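Local coordinates for alkaline phosphatase (Stenotrophomonas maltophilia R551-3, PDB 5JK4), which probably binds phosphate as a periplasmic receptor of the PstS family and may also have alkaline phosphatase activity, at residues 101-105 with 211-217; 140-144 with 198-202; 255-261 with 337-343. The contacts are given in a common frame with arbitrary orientation. Numbering follows the deposited sequence.

Interaction 1: residues 101-105 with 211-217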
ATOM      1  N   ILE A 101      -5.363  -7.248 -11.475  1.00  5.08           N
ATOM      2  CA  ILE A 101      -6.125  -6.648 -12.567  1.00  5.44           C
ATOM      3  C   ILE A 101      -7.373  -7.501 -12.798  1.00  4.82           C
ATOM      4  O   ILE A 101      -7.422  -8.322 -13.732  1.00  5.68           O
ATOM      5  CB  ILE A 101      -5.271  -6.509 -13.838  1.00  6.32           C
ATOM      6  CG1 ILE A 101      -3.920  -5.835 -13.534  1.00  7.19           C
ATOM      7  CG2 ILE A 101      -6.056  -5.759 -14.914  1.00  6.71           C
ATOM      8  CD1 ILE A 101      -3.993  -4.435 -12.975  1.00  7.34           C
ATOM      9  N   PRO A 102      -8.400  -7.347 -11.967  1.00  5.22           N
ATOM     10  CA  PRO A 102      -9.670  -8.044 -12.214  1.00  5.86           C
ATOM     11  C   PRO A 102     -10.386  -7.451 -13.409  1.00  5.71           C
ATOM     12  O   PRO A 102     -10.340  -6.244 -13.653  1.00  5.99           O
ATOM     13  CB  PRO A 102     -10.464  -7.769 -10.933  1.00  5.96           C
ATOM     14  CG  PRO A 102      -9.952  -6.421 -10.492  1.00  6.17           C
ATOM     15  CD  PRO A 102      -8.474  -6.496 -10.770  1.00  5.56           C
ATOM     16  N   PHE A 103     -11.084  -8.310 -14.143  1.00  5.95           N
ATOM     17  CA  PHE A 103     -11.873  -7.841 -15.265  1.00  5.94           C
ATOM     18  C   PHE A 103     -13.100  -8.723 -15.401  1.00  6.35           C
ATOM     19  O   PHE A 103     -13.137  -9.861 -14.933  1.00  6.88           O
ATOM     20  CB  PHE A 103     -11.055  -7.805 -16.568  1.00  6.77           C
ATOM     21  CG  PHE A 103     -10.636  -9.170 -17.033  1.00  6.53           C
ATOM     22  CD1 PHE A 103      -9.479  -9.765 -16.558  1.00  7.42           C
ATOM     23  CD2 PHE A 103     -11.417  -9.876 -17.934  1.00  7.15           C
ATOM     24  CE1 PHE A 103      -9.122 -11.038 -16.968  1.00  7.80           C
ATOM     25  CE2 PHE A 103     -11.063 -11.150 -18.324  1.00  8.37           C
ATOM     26  CZ  PHE A 103      -9.910 -11.721 -17.846  1.00  8.41           C
ATOM     27  N   ASN A 104     -14.099  -8.187 -16.086  1.00  6.63           N
ATOM     28  CA  ASN A 104     -15.412  -8.821 -16.227  1.00  7.29           C
ATOM     29  C   ASN A 104     -15.757  -8.941 -17.705  1.00  7.12           C
ATOM     30  O   ASN A 104     -16.460  -8.088 -18.243  1.00  8.17           O
ATOM     31  CB  ASN A 104     -16.454  -8.000 -15.478  1.00  7.45           C
ATOM     32  CG  ASN A 104     -17.827  -8.599 -15.559  1.00  8.08           C
ATOM     33  OD1 ASN A 104     -17.977  -9.801 -15.781  1.00  8.56           O
ATOM     34  ND2 ASN A 104     -18.844  -7.767 -15.396  1.00  9.13           N
ATOM     35  N   LYS A 105     -15.255  -9.987 -18.354  1.00  7.04           N
ATOM     36  CA  LYS A 105     -15.526 -10.189 -19.778  1.00  7.85           C
ATOM     37  C   LYS A 105     -15.311 -11.669 -20.068  1.00  8.71           C
ATOM     38  O   LYS A 105     -14.181 -12.156 -19.993  1.00  8.97           O
ATOM     39  CB  LYS A 105     -14.615  -9.305 -20.630  1.00  7.42           C
ATOM     40  CG  LYS A 105     -15.071  -9.168 -22.080  1.00  8.59           C
ATOM     41  CD  LYS A 105     -16.320  -8.310 -22.215  1.00  9.06           C
ATOM     42  CE  LYS A 105     -16.916  -8.355 -23.615  1.00 10.15           C
ATOM     43  NZ  LYS A 105     -18.092  -7.454 -23.743  1.00  9.97           N
ATOM     44  N   TYR A 211     -13.827  -3.640  -6.635  1.00  5.86           N
ATOM     45  CA  TYR A 211     -13.921  -5.001  -7.143  1.00  6.18           C
ATOM     46  C   TYR A 211     -15.364  -5.341  -7.517  1.00  6.36           C
ATOM     47  O   TYR A 211     -15.639  -5.836  -8.618  1.00  6.45           O
ATOM     48  CB  TYR A 211     -13.357  -5.976  -6.089  1.00  6.91           C
ATOM     49  CG  TYR A 211     -13.545  -7.407  -6.496  1.00  7.25           C
ATOM     50  CD1 TYR A 211     -12.614  -8.046  -7.297  1.00  7.24           C
ATOM     51  CD2 TYR A 211     -14.670  -8.115  -6.106  1.00  9.53           C
ATOM     52  CE1 TYR A 211     -12.802  -9.338  -7.713  1.00  9.12           C
ATOM     53  CE2 TYR A 211     -14.863  -9.407  -6.522  1.00 10.85           C
ATOM     54  CZ  TYR A 211     -13.924 -10.020  -7.323  1.00 11.01           C
ATOM     55  OH  TYR A 211     -14.125 -11.311  -7.756  1.00 14.22           O
ATOM     56  N   ASN A 212     -16.309  -5.075  -6.617  1.00  6.54           N
ATOM     57  CA  ASN A 212     -17.694  -5.405  -6.929  1.00  7.20           C
ATOM     58  C   ASN A 212     -18.223  -4.563  -8.081  1.00  7.18           C
ATOM     59  O   ASN A 212     -19.050  -5.037  -8.863  1.00  8.28           O
ATOM     60  CB  ASN A 212     -18.582  -5.258  -5.700  1.00  8.15           C
ATOM     61  CG  ASN A 212     -18.390  -6.384  -4.703  1.00  8.20           C
ATOM     62  OD1 ASN A 212     -17.864  -7.443  -5.034  1.00  8.37           O
ATOM     63  ND2 ASN A 212     -18.851  -6.169  -3.494  1.00  9.08           N
ATOM     64  N   ALA A 213     -17.747  -3.327  -8.219  1.00  6.94           N
ATOM     65  CA  ALA A 213     -18.147  -2.503  -9.359  1.00  7.47           C
ATOM     66  C   ALA A 213     -17.661  -3.087 -10.687  1.00  6.99           C
ATOM     67  O   ALA A 213     -18.348  -2.970 -11.707  1.00  8.00           O
ATOM     68  CB  ALA A 213     -17.657  -1.067  -9.186  1.00  7.81           C
ATOM     69  N   VAL A 214     -16.467  -3.685 -10.713  1.00  6.63           N
ATOM     70  CA  VAL A 214     -15.982  -4.328 -11.935  1.00  7.09           C
ATOM     71  C   VAL A 214     -16.971  -5.386 -12.418  1.00  7.13           C
ATOM     72  O   VAL A 214     -17.241  -5.498 -13.621  1.00  7.46           O
ATOM     73  CB  VAL A 214     -14.569  -4.903 -11.714  1.00  6.37           C
ATOM     74  CG1 VAL A 214     -14.136  -5.804 -12.874  1.00  6.66           C
ATOM     75  CG2 VAL A 214     -13.571  -3.776 -11.537  1.00  7.68           C
ATOM     76  N   TYR A 215     -17.538  -6.162 -11.498  1.00  7.64           N
ATOM     77  CA  TYR A 215     -18.429  -7.254 -11.868  1.00  8.99           C
ATOM     78  C   TYR A 215     -19.885  -6.825 -11.986  1.00 10.10           C
ATOM     79  O   TYR A 215     -20.729  -7.651 -12.322  1.00 11.72           O
ATOM     80  CB  TYR A 215     -18.216  -8.455 -10.927  1.00  9.45           C
ATOM     81  CG  TYR A 215     -16.834  -9.015 -11.175  1.00  8.93           C
ATOM     82  CD1 TYR A 215     -16.586  -9.822 -12.276  1.00  9.44           C
ATOM     83  CD2 TYR A 215     -15.760  -8.652 -10.383  1.00  8.50           C
ATOM     84  CE1 TYR A 215     -15.314 -10.288 -12.554  1.00  9.68           C
ATOM     85  CE2 TYR A 215     -14.487  -9.107 -10.658  1.00  8.86           C
ATOM     86  CZ  TYR A 215     -14.261  -9.910 -11.748  1.00  9.24           C
ATOM     87  OH  TYR A 215     -12.966 -10.346 -11.976  1.00 10.09           O
ATOM     88  N   ALA A 216     -20.183  -5.542 -11.812  1.00  9.53           N
ATOM     89  CA  ALA A 216     -21.548  -5.049 -11.940  1.00 10.41           C
ATOM     90  C   ALA A 216     -21.954  -4.776 -13.383  1.00 11.34           C
ATOM     91  O   ALA A 216     -23.155  -4.741 -13.669  1.00 12.64           O
ATOM     92  CB  ALA A 216     -21.696  -3.755 -11.147  1.00 10.93           C
ATOM     93  N   VAL A 217     -20.991  -4.552 -14.274  1.00  9.97           N
ATOM     94  CA  VAL A 217     -21.259  -4.169 -15.659  1.00  9.88           C
ATOM     95  C   VAL A 217     -20.282  -4.904 -16.564  1.00  9.55           C
ATOM     96  O   VAL A 217     -19.070  -4.891 -16.326  1.00  8.92           O
ATOM     97  CB  VAL A 217     -21.113  -2.644 -15.853  1.00 11.05           C
ATOM     98  CG1 VAL A 217     -21.264  -2.239 -17.329  1.00 12.46           C
ATOM     99  CG2 VAL A 217     -22.118  -1.892 -14.987  1.00 12.11           C
TER
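The side chain of Asn-104 donates two hydrogen bonds across this contact, linking the loop to one carbonyl of the helix and one of the turn beyond it. Its amide nitrogen ND2 donates to Val-214 O at 3.3 Å and, in a weak bond, to Val-217 O at 3.0 Å. One amide group thus bridges helix 207-214 and the turn that follows it, within an α/β unit of the periplasmic binding protein fold. Asn-104 CB points toward the helix, 3.2 Å from Val-214 O, and with chi1 at t and chi2 at 23° ND2 comes within reach of both acceptors. The backbone of Asn-104 is engaged as well, pairing with Gly-219 and Arg-220, while Lys-105 forms a salt bridge with Asp-218. The loop after strand 89-98 therefore runs alongside the chain that leads into strand 220-221.

Packing spreads outward from this polar pair. Val-214 points toward the loop, and its CG1 lies 3.9 Å from Phe-103 CA, 3.9 Å from Pro-102 O and 4.1 Å from Asn-104 CB. Phe-103 turns its own CB away and packs on Val-110 and Val-221, so the backbone of Phe-103, rather than its ring, meets the helix. Tyr-215 leans back over the loop with CD1 3.7 Å from Asn-104 CB, and its OH comes within 3.0 Å of Phe-103 O. At the far end the Pro-102 ring is shared by two tyrosines: its CB lies 4.2 Å from Tyr-211 CD1 and 3.7 Å from Tyr-215 OH.

Interaction 2: residues 140-144 with 198-202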
ATOM      1  N   ILE A 140     -14.396  -1.232 -23.263  1.00  7.91           N
ATOM      2  CA  ILE A 140     -13.726  -1.384 -21.975  1.00  8.01           C
ATOM      3  C   ILE A 140     -14.072  -0.167 -21.135  1.00  7.58           C
ATOM      4  O   ILE A 140     -13.865   0.971 -21.572  1.00  8.69           O
ATOM      5  CB  ILE A 140     -12.200  -1.489 -22.145  1.00  8.06           C
ATOM      6  CG1 ILE A 140     -11.815  -2.709 -22.977  1.00  8.15           C
ATOM      7  CG2 ILE A 140     -11.498  -1.479 -20.777  1.00  8.82           C
ATOM      8  CD1 ILE A 140     -10.338  -2.757 -23.325  1.00  8.97           C
ATOM      9  N   GLN A 141     -14.575  -0.396 -19.929  1.00  7.19           N
ATOM     10  CA  GLN A 141     -14.746   0.661 -18.945  1.00  7.38           C
ATOM     11  C   GLN A 141     -13.812   0.368 -17.781  1.00  7.07           C
ATOM     12  O   GLN A 141     -13.859  -0.725 -17.217  1.00  8.44           O
ATOM     13  CB  GLN A 141     -16.197   0.727 -18.477  1.00  9.11           C
ATOM     14  CG  GLN A 141     -16.507   1.871 -17.557  1.00 10.82           C
ATOM     15  CD  GLN A 141     -17.999   2.026 -17.291  1.00 12.07           C
ATOM     16  OE1 GLN A 141     -18.713   1.054 -17.069  1.00 11.62           O
ATOM     17  NE2 GLN A 141     -18.472   3.258 -17.313  1.00 13.49           N
ATOM     18  N   VAL A 142     -12.951   1.321 -17.455  1.00  6.34           N
ATOM     19  CA  VAL A 142     -11.955   1.166 -16.400  1.00  6.08           C
ATOM     20  C   VAL A 142     -12.519   1.762 -15.125  1.00  5.88           C
ATOM     21  O   VAL A 142     -12.875   2.945 -15.102  1.00  6.80           O
ATOM     22  CB  VAL A 142     -10.632   1.851 -16.782  1.00  6.39           C
ATOM     23  CG1 VAL A 142      -9.625   1.734 -15.640  1.00  7.93           C
ATOM     24  CG2 VAL A 142     -10.067   1.260 -18.067  1.00  7.62           C
ATOM     25  N   VAL A 143     -12.578   0.955 -14.063  1.00  5.56           N
ATOM     26  CA  VAL A 143     -12.990   1.434 -12.745  1.00  5.51           C
ATOM     27  C   VAL A 143     -11.742   1.819 -11.963  1.00  5.28           C
ATOM     28  O   VAL A 143     -10.795   1.027 -11.858  1.00  6.44           O
ATOM     29  CB  VAL A 143     -13.790   0.366 -11.985  1.00  6.59           C
ATOM     30  CG1 VAL A 143     -14.394   0.976 -10.748  1.00  7.05           C
ATOM     31  CG2 VAL A 143     -14.884  -0.235 -12.852  1.00  7.44           C
ATOM     32  N   TYR A 144     -11.738   3.028 -11.403  1.00  5.16           N
ATOM     33  CA  TYR A 144     -10.607   3.509 -10.623  1.00  4.93           C
ATOM     34  C   TYR A 144     -11.076   4.024  -9.262  1.00  4.71           C
ATOM     35  O   TYR A 144     -12.266   4.207  -9.004  1.00  5.66           O
ATOM     36  CB  TYR A 144      -9.817   4.589 -11.388  1.00  5.52           C
ATOM     37  CG  TYR A 144     -10.580   5.877 -11.607  1.00  5.52           C
ATOM     38  CD1 TYR A 144     -11.423   6.053 -12.693  1.00  6.37           C
ATOM     39  CD2 TYR A 144     -10.470   6.914 -10.698  1.00  5.75           C
ATOM     40  CE1 TYR A 144     -12.139   7.246 -12.857  1.00  6.78           C
ATOM     41  CE2 TYR A 144     -11.170   8.097 -10.854  1.00  6.95           C
ATOM     42  CZ  TYR A 144     -11.995   8.259 -11.937  1.00  7.55           C
ATOM     43  OH  TYR A 144     -12.692   9.430 -12.070  1.00  9.29           O
ATOM     44  N   ASN A 198     -14.492   6.677 -20.671  1.00  8.16           N
ATOM     45  CA  ASN A 198     -14.658   5.270 -20.331  1.00  7.98           C
ATOM     46  C   ASN A 198     -14.049   4.909 -18.987  1.00  7.76           C
ATOM     47  O   ASN A 198     -14.010   3.725 -18.654  1.00  8.67           O
ATOM     48  CB  ASN A 198     -14.117   4.348 -21.431  1.00  8.01           C
ATOM     49  CG  ASN A 198     -12.614   4.399 -21.556  1.00  7.71           C
ATOM     50  OD1 ASN A 198     -12.018   5.479 -21.614  1.00  8.06           O
ATOM     51  ND2 ASN A 198     -11.982   3.228 -21.590  1.00  7.57           N
ATOM     52  N   PHE A 199     -13.622   5.893 -18.203  1.00  7.44           N
ATOM     53  CA  PHE A 199     -13.127   5.675 -16.850  1.00  7.54           C
ATOM     54  C   PHE A 199     -14.193   6.123 -15.863  1.00  8.24           C
ATOM     55  O   PHE A 199     -14.769   7.202 -16.012  1.00 11.15           O
ATOM     56  CB  PHE A 199     -11.827   6.451 -16.608  1.00  7.51           C
ATOM     57  CG  PHE A 199     -10.620   5.849 -17.273  1.00  7.02           C
ATOM     58  CD1 PHE A 199     -10.572   5.658 -18.644  1.00  8.48           C
ATOM     59  CD2 PHE A 199      -9.527   5.468 -16.530  1.00  7.29           C
ATOM     60  CE1 PHE A 199      -9.466   5.090 -19.238  1.00  9.00           C
ATOM     61  CE2 PHE A 199      -8.422   4.912 -17.127  1.00  7.62           C
ATOM     62  CZ  PHE A 199      -8.398   4.727 -18.485  1.00  8.07           C
ATOM     63  N   VAL A 200     -14.470   5.292 -14.870  1.00  7.11           N
ATOM     64  CA  VAL A 200     -15.502   5.585 -13.882  1.00  8.15           C
ATOM     65  C   VAL A 200     -14.954   5.340 -12.484  1.00  7.15           C
ATOM     66  O   VAL A 200     -14.279   4.335 -12.235  1.00  7.24           O
ATOM     67  CB  VAL A 200     -16.778   4.757 -14.142  1.00 10.29           C
ATOM     68  CG1 VAL A 200     -16.506   3.282 -14.015  1.00 10.62           C
ATOM     69  CG2 VAL A 200     -17.907   5.183 -13.225  1.00 12.73           C
ATOM     70  N   ALA A 201     -15.240   6.265 -11.573  1.00  7.16           N
ATOM     71  CA  ALA A 201     -14.824   6.090 -10.195  1.00  7.68           C
ATOM     72  C   ALA A 201     -15.706   5.042  -9.529  1.00  7.20           C
ATOM     73  O   ALA A 201     -16.917   4.985  -9.749  1.00  8.06           O
ATOM     74  CB  ALA A 201     -14.932   7.402  -9.428  1.00  8.50           C
ATOM     75  N   ALA A 202     -15.092   4.213  -8.696  1.00  6.34           N
ATOM     76  CA  ALA A 202     -15.848   3.248  -7.927  1.00  7.02           C
ATOM     77  C   ALA A 202     -16.896   3.961  -7.070  1.00  7.32           C
ATOM     78  O   ALA A 202     -16.689   5.095  -6.628  1.00  7.49           O
ATOM     79  CB  ALA A 202     -14.907   2.439  -7.040  1.00  7.74           C
TER
HETATM   80  O   HOH W   1     -17.276   5.903 -17.716  1.00 23.73           O
HETATM   81  O   HOH W   2     -14.555   9.650 -13.913  1.00 19.16           O
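On the face shared by Val-142, Tyr-144, Phe-199 and Ala-201, rotamers direct where the side chains end. Tyr-144, with chi1 at p (67°), swings its ring across to the partner strand, with CZ 4.0 Å from Ala-201 CB and CE1 3.8 Å from Phe-199 CB. Phe-199, near m, lays its ring under Val-142, whose CB makes a CH-pi contact 3.8 Å from the ring centroid, close to the normal. Asn-198, also p, sends ND2 to Ile-140 O (2.9 Å). These strands pair in parallel, 199-201 being an outer strand and 141-144 the middle one of a three-stranded sheet in the α/β binding-protein fold; Val-142 N bonds to Asn-198 O (2.9 Å) and Val-200 N to Val-142 O (2.8 Å), and Tyr-144 continues the ladder. On the other face Val-143 CG2 meets Val-200 CG1 at 4.0 Å. Gln-141 stretches out through two t torsions; OE1 binds Arg-220, while NE2 donates to a water at 2.9 Å. A second water joins Tyr-144 OH (2.6 Å) to Phe-199 O (3.2 Å).

Interaction 3: residues 255-261 with 337-343; sequences LETAAPP and IPLTKAW
A proline-containing loop laid against the first turn of a helix illustrates how an indole can hydrogen-bond to and pack against an irregular segment in a periplasmic binding protein. Segment 255-261 opens with a 3-10 turn (255-257) and then extends through Ala-258 (phi/psi -133/133), Ala-259 (-97/158), Pro-260 (-64/149) and Pro-261 (-74/158). Segment 337-343 is extended until Thr-340, the N-cap of helix 341-352. CA atoms come nearest at Leu-255 to Thr-340 (7.2 Å) and Pro-260 to Trp-343 (5.7 Å).

Trp-343, with chi1 -80° and chi2 84°, buries the most surface. Its NE1 donates to Ala-258 O at 2.8 Å, near the ring plane, while Pro-260 covers one face, with CA 3.7 Å from the centroid of the six-membered ring in a CH-pi contact. The pyrrolidine of Pro-260 also reaches the helix, its CG 3.4 Å from Ala-342 O and its CD 4.1 Å from Ala-342 CB. Leu-255 (m, p) points toward 337-340: CD2 lies 4.0 Å from Ile-337 CG2 and 3.4 Å from Pro-338 O, and CB 4.0 Å from Thr-340 CG2. Leu-255 also packs on Ala-96 and Tyr-288. One water lies 2.8 Å from Thr-340 OG1, donating weakly to Leu-255 O at 3.4 Å.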
ATOM      1  N   LEU A 255      11.716  -7.589  -2.899  1.00  9.32           N
ATOM      2  CA  LEU A 255      12.055  -7.336  -1.497  1.00  9.73           C
ATOM      3  C   LEU A 255      13.548  -7.486  -1.222  1.00 10.40           C
ATOM      4  O   LEU A 255      14.124  -6.724  -0.436  1.00 10.98           O
ATOM      5  CB  LEU A 255      11.274  -8.293  -0.594  1.00 10.78           C
ATOM      6  CG  LEU A 255       9.752  -8.142  -0.484  1.00 11.76           C
ATOM      7  CD1 LEU A 255       8.952  -8.498  -1.727  1.00 13.04           C
ATOM      8  CD2 LEU A 255       9.254  -8.977   0.678  1.00 11.66           C
ATOM      9  N   GLU A 256      14.189  -8.480  -1.822  1.00 10.96           N
ATOM     10  CA  GLU A 256      15.582  -8.762  -1.504  1.00 12.95           C
ATOM     11  C   GLU A 256      16.560  -7.812  -2.175  1.00 13.41           C
ATOM     12  O   GLU A 256      17.759  -7.904  -1.894  1.00 15.38           O
ATOM     13  CB  GLU A 256      15.914 -10.221  -1.842  1.00 16.21           C
ATOM     14  CG  GLU A 256      15.134 -11.180  -0.960  1.00 20.67           C
ATOM     15  CD  GLU A 256      15.445 -12.635  -1.195  1.00 25.50           C
ATOM     16  OE1 GLU A 256      16.063 -12.963  -2.224  1.00 25.98           O
ATOM     17  OE2 GLU A 256      15.073 -13.451  -0.321  1.00 29.69           O
ATOM     18  N   THR A 257      16.087  -6.891  -3.023  1.00 12.72           N
ATOM     19  CA  THR A 257      16.980  -5.949  -3.685  1.00 13.62           C
ATOM     20  C   THR A 257      17.314  -4.734  -2.833  1.00 14.17           C
ATOM     21  O   THR A 257      18.156  -3.936  -3.252  1.00 15.13           O
ATOM     22  CB  THR A 257      16.404  -5.447  -5.015  1.00 14.77           C
ATOM     23  OG1 THR A 257      15.247  -4.632  -4.779  1.00 15.49           O
ATOM     24  CG2 THR A 257      16.069  -6.613  -5.945  1.00 15.35           C
ATOM     25  N   ALA A 258      16.682  -4.556  -1.674  1.00 13.32           N
ATOM     26  CA  ALA A 258      16.987  -3.430  -0.802  1.00 13.91           C
ATOM     27  C   ALA A 258      17.150  -3.946   0.618  1.00 14.44           C
ATOM     28  O   ALA A 258      16.329  -4.733   1.097  1.00 16.90           O
ATOM     29  CB  ALA A 258      15.885  -2.367  -0.858  1.00 15.34           C
ATOM     30  N   ALA A 259      18.198  -3.514   1.276  1.00 13.85           N
ATOM     31  CA  ALA A 259      18.410  -3.866   2.665  1.00 12.87           C
ATOM     32  C   ALA A 259      17.899  -2.755   3.566  1.00 10.97           C
ATOM     33  O   ALA A 259      17.784  -1.598   3.147  1.00 11.03           O
ATOM     34  CB  ALA A 259      19.903  -4.067   2.928  1.00 13.81           C
ATOM     35  N   PRO A 260      17.603  -3.063   4.827  1.00 10.26           N
ATOM     36  CA  PRO A 260      17.085  -2.029   5.716  1.00  9.94           C
ATOM     37  C   PRO A 260      18.111  -0.935   5.931  1.00  9.09           C
ATOM     38  O   PRO A 260      19.331  -1.186   5.913  1.00  9.29           O
ATOM     39  CB  PRO A 260      16.801  -2.789   7.020  1.00 11.08           C
ATOM     40  CG  PRO A 260      16.877  -4.203   6.697  1.00 12.49           C
ATOM     41  CD  PRO A 260      17.644  -4.392   5.463  1.00 10.98           C
ATOM     42  N   PRO A 261      17.660   0.295   6.147  1.00  7.92           N
ATOM     43  CA  PRO A 261      18.587   1.407   6.371  1.00  7.80           C
ATOM     44  C   PRO A 261      19.209   1.349   7.760  1.00  7.83           C
ATOM     45  O   PRO A 261      18.637   0.798   8.700  1.00  8.72           O
ATOM     46  CB  PRO A 261      17.673   2.628   6.241  1.00  7.77           C
ATOM     47  CG  PRO A 261      16.337   2.127   6.741  1.00  7.73           C
ATOM     48  CD  PRO A 261      16.248   0.715   6.237  1.00  7.50           C
ATOM     49  N   ILE A 337       2.696 -11.075   0.968  1.00  5.52           N
ATOM     50  CA  ILE A 337       4.071 -11.557   0.935  1.00  5.38           C
ATOM     51  C   ILE A 337       4.748 -11.123   2.231  1.00  5.67           C
ATOM     52  O   ILE A 337       4.855  -9.918   2.502  1.00  5.96           O
ATOM     53  CB  ILE A 337       4.821 -10.993  -0.283  1.00  6.50           C
ATOM     54  CG1 ILE A 337       4.108 -11.395  -1.579  1.00  7.69           C
ATOM     55  CG2 ILE A 337       6.268 -11.435  -0.265  1.00  7.59           C
ATOM     56  CD1 ILE A 337       4.527 -10.578  -2.779  1.00  9.99           C
ATOM     57  N   PRO A 338       5.225 -12.057   3.053  1.00  6.22           N
ATOM     58  CA  PRO A 338       5.918 -11.676   4.287  1.00  6.72           C
ATOM     59  C   PRO A 338       7.188 -10.886   4.018  1.00  6.98           C
ATOM     60  O   PRO A 338       7.860 -11.060   3.000  1.00  7.22           O
ATOM     61  CB  PRO A 338       6.249 -13.032   4.923  1.00  7.48           C
ATOM     62  CG  PRO A 338       5.191 -13.982   4.390  1.00  8.46           C
ATOM     63  CD  PRO A 338       5.010 -13.513   2.967  1.00  7.27           C
ATOM     64  N   LEU A 339       7.540 -10.044   4.983  1.00  7.00           N
ATOM     65  CA  LEU A 339       8.817  -9.348   4.951  1.00  6.80           C
ATOM     66  C   LEU A 339       9.962 -10.328   5.157  1.00  7.17           C
ATOM     67  O   LEU A 339       9.838 -11.335   5.862  1.00  7.89           O
ATOM     68  CB  LEU A 339       8.882  -8.304   6.060  1.00  7.52           C
ATOM     69  CG  LEU A 339       7.754  -7.271   6.059  1.00  9.11           C
ATOM     70  CD1 LEU A 339       8.002  -6.292   7.180  1.00  9.93           C
ATOM     71  CD2 LEU A 339       7.639  -6.561   4.746  1.00  8.69           C
ATOM     72  N   THR A 340      11.101  -9.998   4.567  1.00  7.25           N
ATOM     73  CA  THR A 340      12.278 -10.820   4.763  1.00  8.11           C
ATOM     74  C   THR A 340      12.822 -10.678   6.182  1.00  7.09           C
ATOM     75  O   THR A 340      12.559  -9.706   6.904  1.00  7.47           O
ATOM     76  CB  THR A 340      13.382 -10.440   3.787  1.00  9.98           C
ATOM     77  OG1 THR A 340      13.839  -9.128   4.109  1.00 11.17           O
ATOM     78  CG2 THR A 340      12.893 -10.504   2.333  1.00 12.01           C
ATOM     79  N   LYS A 341      13.622 -11.672   6.562  1.00  7.77           N
ATOM     80  CA  LYS A 341      14.210 -11.704   7.894  1.00  8.53           C
ATOM     81  C   LYS A 341      15.003 -10.435   8.197  1.00  8.31           C
ATOM     82  O   LYS A 341      14.932  -9.903   9.311  1.00  8.05           O
ATOM     83  CB  LYS A 341      15.100 -12.939   8.015  1.00 10.33           C
ATOM     84  CG  LYS A 341      15.722 -13.114   9.369  1.00 12.50           C
ATOM     85  CD  LYS A 341      16.622 -14.324   9.371  1.00 15.02           C
ATOM     86  CE  LYS A 341      17.154 -14.615  10.759  1.00 16.68           C
ATOM     87  NZ  LYS A 341      18.024 -13.521  11.261  1.00 17.43           N
ATOM     88  N   ALA A 342      15.787  -9.948   7.236  1.00  8.41           N
ATOM     89  CA  ALA A 342      16.613  -8.773   7.507  1.00  8.94           C
ATOM     90  C   ALA A 342      15.757  -7.581   7.892  1.00  7.99           C
ATOM     91  O   ALA A 342      16.109  -6.811   8.796  1.00  8.14           O
ATOM     92  CB  ALA A 342      17.468  -8.423   6.293  1.00 10.32           C
ATOM     93  N   TRP A 343      14.623  -7.415   7.214  1.00  7.25           N
ATOM     94  CA  TRP A 343      13.742  -6.291   7.497  1.00  6.72           C
ATOM     95  C   TRP A 343      13.023  -6.467   8.824  1.00  6.65           C
ATOM     96  O   TRP A 343      12.909  -5.507   9.595  1.00  7.49           O
ATOM     97  CB  TRP A 343      12.770  -6.082   6.329  1.00  7.10           C
ATOM     98  CG  TRP A 343      13.424  -5.347   5.206  1.00  7.53           C
ATOM     99  CD1 TRP A 343      14.199  -5.876   4.209  1.00  8.11           C
ATOM    100  CD2 TRP A 343      13.410  -3.932   4.991  1.00  7.41           C
ATOM    101  NE1 TRP A 343      14.656  -4.882   3.389  1.00  8.50           N
ATOM    102  CE2 TRP A 343      14.192  -3.677   3.853  1.00  8.26           C
ATOM    103  CE3 TRP A 343      12.818  -2.851   5.662  1.00  8.36           C
ATOM    104  CZ2 TRP A 343      14.385  -2.394   3.362  1.00  8.77           C
ATOM    105  CZ3 TRP A 343      13.010  -1.588   5.170  1.00  8.97           C
ATOM    106  CH2 TRP A 343      13.783  -1.367   4.030  1.00  9.19           C
TER
HETATM  107  O   HOH W   3      15.633  -8.157   2.234  1.00 28.45           O

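Followed from the N terminus, the chain leaves strand 89-98, passes 101-105 and closes its first long loop at 211-217. Interaction 2 nests inside that loop, returning 198-202 to 140-144 before the chain enters helix 207-214. The two contacts touch, with Val-214 CG2 4.0 Å from Val-143 CG2, so the helix meets both the sheet and loop 101-105. Interaction 3 comes in series: it opens only after interaction 1 has closed, and joins the loop before helix 264-267 to the start of helix 341-352. It lies on the opposite side of the chain's centre, its centre about 33 Å and 35 Å from those of interactions 1 and 2, consistent with the two-lobed fold of periplasmic binding proteins.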